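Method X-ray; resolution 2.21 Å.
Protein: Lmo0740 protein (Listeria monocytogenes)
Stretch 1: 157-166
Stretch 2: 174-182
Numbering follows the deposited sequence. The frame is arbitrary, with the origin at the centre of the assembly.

Stretch 1, residues 157-166: ALENLAVEMG
Stretch 2 174-182: EIVLPNFIN

The contact joins the last turns of a helix to a short strand and the turn that follows it, within one chain, and apolar packing dominates it. Ala157 through Glu164 continue a helix that begins earlier in the chain, with phi/psi near -65/-40 and i to i-4 hydrogen bonds such as Leu161 N to Ala157 O (2.8 Å) and Met165 N to Leu161 O (2.7 Å). Met165 departs from this pattern at -148/8, and Gly166 is extended at -91/153. Stretch 2 is extended from Glu174 through Pro178, then folds into a type I turn from Pro178 to Ile181, with Asn179 at -60/-35, Phe180 at -68/-18 and Ile181 N bonded to Pro178 O at 3.1 Å. The register is set where Gly166 CA lies 4.6 Å from Leu177 CA. No direct hydrogen bond crosses, and the two stretches together bury 430 Å².

Leu177, just after the strand, is the hub of stretch 2. Its CA-to-CB bond points sideways, but chi1 m (-62°) and chi2 t (-174°) bring its end nearer the helix. Leu177 CD2 lies 3.7 Å from Ala162 N and 4.0 Å from Leu161 CB, while Leu177 CD1 meets Leu158 CD2 at 3.7 Å. Leu158 and Leu161 adopt the same m, t rotamer, a common one for leucine in helices. Leu158 also starts sideways and approaches with its end; Leu161 points toward stretch 2 from CB and places CD1 4.2 Å from Ile181 CG2. Ala162, with a single methyl, fits the close approach: its CB is 3.8 Å from Ile175 CG2. Ile175 points toward the helix with chi1 m and chi2 t, offering a branched, apolar surface suited to a buried strand position.

At Gly166 the backbones come close. Gly166 CA is 3.3 Å from Val176 O, a CA-H...O contact with an angle of 127° at the hydrogen, and 3.9 Å from Ile175 CG2. Glycine suits this place because an ideal CB would lie 2.7 Å from Ile175 CG2, a clash. Val176 itself points away, with chi1 t, so its carbonyl rather than its side chain takes part. One water donates to Val176 O at 2.9 Å and, weakly, to Met165 O at 3.4 Å, linking two carbonyls that cannot bond to each other.

Met165, present as selenomethionine, has the largest covered area of stretch 1. Chi1 (-143°) and chi3 (-106°) lie between wells and chi2 is t. Met165 CG packs on Pro178 CG at 3.7 Å, and Met165 SE lies 3.9 Å from Ile181 CD1 and 3.8 Å from Phe180 CZ. Met165 SE sits obliquely to the Phe180 ring, 4.9 Å from its centroid and 57° off the normal. Phe180 reaches it through chi1 p (72°) and chi2 82°, its CB starting sideways. Ile181, m at both chi angles, points toward the helix. Pro178, C-gamma exo, sets CD 3.2 Å from Met165 O; lacking an amide hydrogen, it cannot donate to that carbonyl.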

ATOM      1  N   ALA A 157       1.735   7.370 -14.620  1.00 37.71           N
ATOM      2  CA  ALA A 157       0.565   8.034 -14.048  1.00 38.50           C
ATOM      3  C   ALA A 157      -0.680   7.930 -14.969  1.00 37.80           C
ATOM      4  O   ALA A 157      -1.778   7.595 -14.543  1.00 39.11           O
ATOM      5  CB  ALA A 157       0.876   9.491 -13.760  1.00 36.69           C
ATOM      6  N   LEU A 158      -0.534   8.326 -16.218  1.00 40.44           N
ATOM      7  CA  LEU A 158      -1.689   8.403 -17.089  1.00 41.63           C
ATOM      8  C   LEU A 158      -2.241   7.029 -17.326  1.00 46.83           C
ATOM      9  O   LEU A 158      -3.458   6.858 -17.455  1.00 48.32           O
ATOM     10  CB  LEU A 158      -1.315   9.039 -18.415  1.00 43.61           C
ATOM     11  CG  LEU A 158      -1.172  10.547 -18.339  1.00 43.24           C
ATOM     12  CD1 LEU A 158      -0.549  11.083 -19.614  1.00 49.72           C
ATOM     13  CD2 LEU A 158      -2.507  11.233 -18.044  1.00 45.39           C
ATOM     14  N   GLU A 159      -1.374   6.019 -17.292  1.00 47.53           N
ATOM     15  CA  GLU A 159      -1.858   4.659 -17.356  1.00 51.52           C
ATOM     16  C   GLU A 159      -2.587   4.199 -16.096  1.00 48.84           C
ATOM     17  O   GLU A 159      -3.580   3.457 -16.210  1.00 50.28           O
ATOM     18  CB  GLU A 159      -0.733   3.657 -17.737  1.00 52.90           C
ATOM     19  CG  GLU A 159      -1.048   2.224 -17.394  1.00 57.19           C
ATOM     20  CD  GLU A 159       0.120   1.258 -17.609  1.00 71.60           C
ATOM     21  OE1 GLU A 159       0.742   1.263 -18.693  1.00 65.42           O
ATOM     22  OE2 GLU A 159       0.389   0.459 -16.678  1.00 79.56           O
ATOM     23  N   ASN A 160      -2.041   4.511 -14.920  1.00 45.17           N
ATOM     24  CA  ASN A 160      -2.643   4.152 -13.654  1.00 45.32           C
ATOM     25  C   ASN A 160      -4.038   4.798 -13.609  1.00 45.89           C
ATOM     26  O   ASN A 160      -5.028   4.196 -13.184  1.00 47.11           O
ATOM     27  CB  ASN A 160      -1.892   4.747 -12.438  1.00 50.34           C
ATOM     28  CG  ASN A 160      -0.503   4.102 -12.126  1.00 55.79           C
ATOM     29  OD1 ASN A 160      -0.145   3.025 -12.583  1.00 55.21           O
ATOM     30  ND2 ASN A 160       0.245   4.770 -11.252  1.00 57.48           N
ATOM     31  N   LEU A 161      -4.095   6.068 -13.947  1.00 41.50           N
ATOM     32  CA  LEU A 161      -5.413   6.756 -13.932  1.00 46.54           C
ATOM     33  C   LEU A 161      -6.400   6.177 -14.966  1.00 52.17           C
ATOM     34  O   LEU A 161      -7.587   6.039 -14.700  1.00 55.21           O
ATOM     35  CB  LEU A 161      -5.209   8.214 -14.191  1.00 43.31           C
ATOM     36  CG  LEU A 161      -4.407   8.882 -13.078  1.00 45.12           C
ATOM     37  CD1 LEU A 161      -4.072  10.305 -13.451  1.00 45.04           C
ATOM     38  CD2 LEU A 161      -5.152   8.895 -11.758  1.00 49.62           C
ATOM     39  N   ALA A 162      -5.910   5.797 -16.141  1.00 52.91           N
ATOM     40  CA  ALA A 162      -6.812   5.219 -17.153  1.00 55.34           C
ATOM     41  C   ALA A 162      -7.402   3.947 -16.620  1.00 56.83           C
ATOM     42  O   ALA A 162      -8.585   3.688 -16.747  1.00 59.02           O
ATOM     43  CB  ALA A 162      -6.080   4.946 -18.450  1.00 56.43           C
ATOM     44  N   VAL A 163      -6.582   3.158 -15.960  1.00 58.45           N
ATOM     45  CA  VAL A 163      -7.100   1.980 -15.323  1.00 59.57           C
ATOM     46  C   VAL A 163      -8.071   2.364 -14.188  1.00 62.20           C
ATOM     47  O   VAL A 163      -9.128   1.759 -14.061  1.00 65.72           O
ATOM     48  CB  VAL A 163      -5.971   1.099 -14.779  1.00 59.94           C
ATOM     49  CG1 VAL A 163      -6.543  -0.051 -13.925  1.00 63.38           C
ATOM     50  CG2 VAL A 163      -5.152   0.538 -15.931  1.00 61.43           C
ATOM     51  N   GLU A 164      -7.737   3.342 -13.377  1.00 54.64           N
ATOM     52  CA  GLU A 164      -8.541   3.615 -12.213  1.00 57.24           C
ATOM     53  C   GLU A 164      -9.849   4.288 -12.487  1.00 54.44           C
ATOM     54  O   GLU A 164     -10.814   4.004 -11.863  1.00 58.78           O
ATOM     55  CB  GLU A 164      -7.788   4.524 -11.278  1.00 55.51           C
ATOM     56  CG  GLU A 164      -6.876   3.817 -10.342  1.00 58.05           C
ATOM     57  CD  GLU A 164      -5.960   4.761  -9.625  1.00 55.07           C
ATOM     58  OE1 GLU A 164      -6.188   5.963  -9.645  1.00 52.91           O
ATOM     59  OE2 GLU A 164      -5.011   4.283  -9.029  1.00 53.03           O
HETATM   60  N   MSE A 165      -9.852   5.206 -13.419  1.00 58.85           N
HETATM   61  CA  MSE A 165     -10.781   6.256 -13.437  1.00 58.13           C
HETATM   62  C   MSE A 165     -11.113   6.665 -14.813  1.00 59.70           C
HETATM   63  O   MSE A 165     -11.744   7.692 -15.004  1.00 61.92           O
HETATM   64  CB  MSE A 165      -9.797   7.293 -13.006  1.00 57.10           C
HETATM   65  CG  MSE A 165     -10.356   8.322 -12.087  1.00 63.58           C
HETATM   66 SE   MSE A 165      -9.021   9.696 -11.934  1.00 60.43          SE
HETATM   67  CE  MSE A 165      -8.551   9.118 -10.150  1.00 54.01           C
ATOM     68  N   GLY A 166     -10.653   5.921 -15.790  1.00 62.18           N
ATOM     69  CA  GLY A 166     -10.849   6.326 -17.157  1.00 62.96           C
ATOM     70  C   GLY A 166     -12.114   5.761 -17.731  1.00 66.74           C
ATOM     71  O   GLY A 166     -12.562   4.717 -17.323  1.00 62.77           O
ATOM     72  N   GLU A 174     -10.343   5.659 -27.629  1.00 92.50           N
ATOM     73  CA  GLU A 174      -9.760   6.550 -26.644  1.00 89.74           C
ATOM     74  C   GLU A 174     -10.252   6.189 -25.254  1.00 87.92           C
ATOM     75  O   GLU A 174     -11.419   5.815 -25.079  1.00 84.38           O
ATOM     76  CB  GLU A 174     -10.204   7.991 -26.901  1.00 93.72           C
ATOM     77  CG  GLU A 174      -9.605   8.676 -28.119  1.00 94.84           C
ATOM     78  CD  GLU A 174     -10.208  10.057 -28.345  1.00 97.42           C
ATOM     79  OE1 GLU A 174     -10.828  10.612 -27.410  1.00 90.81           O
ATOM     80  OE2 GLU A 174     -10.074  10.593 -29.461  1.00 98.06           O
ATOM     81  N   ILE A 175      -9.379   6.345 -24.261  1.00 77.49           N
ATOM     82  CA  ILE A 175      -9.793   6.278 -22.870  1.00 74.99           C
ATOM     83  C   ILE A 175      -9.685   7.673 -22.303  1.00 70.94           C
ATOM     84  O   ILE A 175      -8.638   8.300 -22.412  1.00 68.25           O
ATOM     85  CB  ILE A 175      -8.932   5.289 -22.084  1.00 74.55           C
ATOM     86  CG1 ILE A 175      -9.322   3.870 -22.494  1.00 80.04           C
ATOM     87  CG2 ILE A 175      -9.121   5.469 -20.583  1.00 73.59           C
ATOM     88  CD1 ILE A 175      -8.321   2.818 -22.069  1.00 81.67           C
ATOM     89  N   VAL A 176     -10.779   8.163 -21.718  1.00 72.26           N
ATOM     90  CA  VAL A 176     -10.890   9.561 -21.318  1.00 67.52           C
ATOM     91  C   VAL A 176     -10.870   9.664 -19.802  1.00 62.89           C
ATOM     92  O   VAL A 176     -11.522   8.881 -19.123  1.00 60.58           O
ATOM     93  CB  VAL A 176     -12.190  10.198 -21.831  1.00 72.34           C
ATOM     94  CG1 VAL A 176     -12.218  11.687 -21.507  1.00 69.41           C
ATOM     95  CG2 VAL A 176     -12.325   9.969 -23.339  1.00 79.84           C
ATOM     96  N   LEU A 177     -10.136  10.643 -19.289  1.00 58.41           N
ATOM     97  CA  LEU A 177      -9.983  10.791 -17.845  1.00 56.19           C
ATOM     98  C   LEU A 177     -10.957  11.873 -17.340  1.00 56.26           C
ATOM     99  O   LEU A 177     -11.264  12.802 -18.053  1.00 54.75           O
ATOM    100  CB  LEU A 177      -8.550  11.175 -17.473  1.00 49.99           C
ATOM    101  CG  LEU A 177      -7.411  10.212 -17.815  1.00 51.48           C
ATOM    102  CD1 LEU A 177      -6.124  10.740 -17.229  1.00 51.78           C
ATOM    103  CD2 LEU A 177      -7.660   8.782 -17.351  1.00 51.05           C
ATOM    104  N   PRO A 178     -11.361  11.788 -16.069  1.00 59.90           N
ATOM    105  CA  PRO A 178     -12.202  12.838 -15.495  1.00 59.44           C
ATOM    106  C   PRO A 178     -11.639  14.242 -15.613  1.00 57.95           C
ATOM    107  O   PRO A 178     -10.427  14.467 -15.594  1.00 53.88           O
ATOM    108  CB  PRO A 178     -12.258  12.477 -14.009  1.00 55.63           C
ATOM    109  CG  PRO A 178     -11.948  11.045 -13.955  1.00 57.06           C
ATOM    110  CD  PRO A 178     -10.942  10.811 -15.040  1.00 57.61           C
ATOM    111  N   ASN A 179     -12.572  15.168 -15.610  1.00 57.83           N
ATOM    112  CA  ASN A 179     -12.340  16.568 -15.792  1.00 60.54           C
ATOM    113  C   ASN A 179     -11.424  17.163 -14.750  1.00 57.62           C
ATOM    114  O   ASN A 179     -10.657  18.070 -15.053  1.00 55.45           O
ATOM    115  CB  ASN A 179     -13.681  17.275 -15.702  1.00 73.12           C
ATOM    116  CG  ASN A 179     -13.662  18.620 -16.368  1.00 85.64           C
ATOM    117  OD1 ASN A 179     -13.853  19.648 -15.721  1.00 99.44           O
ATOM    118  ND2 ASN A 179     -13.427  18.624 -17.669  1.00 85.89           N
ATOM    119  N   PHE A 180     -11.511  16.671 -13.517  1.00 51.92           N
ATOM    120  CA  PHE A 180     -10.687  17.205 -12.440  1.00 51.28           C
ATOM    121  C   PHE A 180      -9.170  16.898 -12.593  1.00 47.42           C
ATOM    122  O   PHE A 180      -8.348  17.539 -11.960  1.00 52.29           O
ATOM    123  CB  PHE A 180     -11.232  16.778 -11.059  1.00 52.21           C
ATOM    124  CG  PHE A 180     -11.027  15.320 -10.746  1.00 53.55           C
ATOM    125  CD1 PHE A 180      -9.815  14.872 -10.256  1.00 53.91           C
ATOM    126  CD2 PHE A 180     -12.064  14.408 -10.932  1.00 55.77           C
ATOM    127  CE1 PHE A 180      -9.624  13.533  -9.943  1.00 54.44           C
ATOM    128  CE2 PHE A 180     -11.884  13.074 -10.647  1.00 59.65           C
ATOM    129  CZ  PHE A 180     -10.652  12.625 -10.163  1.00 52.10           C
ATOM    130  N   ILE A 181      -8.806  15.930 -13.416  1.00 49.91           N
ATOM    131  CA  ILE A 181      -7.412  15.711 -13.783  1.00 46.76           C
ATOM    132  C   ILE A 181      -6.986  16.721 -14.868  1.00 49.35           C
ATOM    133  O   ILE A 181      -7.187  16.495 -16.095  1.00 51.52           O
ATOM    134  CB  ILE A 181      -7.137  14.299 -14.299  1.00 48.22           C
ATOM    135  CG1 ILE A 181      -7.679  13.206 -13.356  1.00 46.93           C
ATOM    136  CG2 ILE A 181      -5.617  14.119 -14.510  1.00 48.25           C
ATOM    137  CD1 ILE A 181      -7.000  13.086 -12.038  1.00 45.55           C
ATOM    138  N   ASN A 182      -6.459  17.848 -14.398  1.00 45.05           N
ATOM    139  CA  ASN A 182      -5.869  18.870 -15.245  1.00 46.82           C
ATOM    140  C   ASN A 182      -4.383  18.868 -15.069  1.00 47.93           C
ATOM    141  O   ASN A 182      -3.777  18.030 -14.331  1.00 50.48           O
ATOM    142  CB  ASN A 182      -6.430  20.273 -14.938  1.00 50.61           C
ATOM    143  CG  ASN A 182      -6.317  20.658 -13.467  1.00 50.65           C
ATOM    144  OD1 ASN A 182      -5.522  20.121 -12.722  1.00 55.16           O
ATOM    145  ND2 ASN A 182      -7.099  21.621 -13.067  1.00 51.70           N
TER
HETATM  146  O   HOH W   1     -13.439   9.689 -17.145  1.00 77.47           O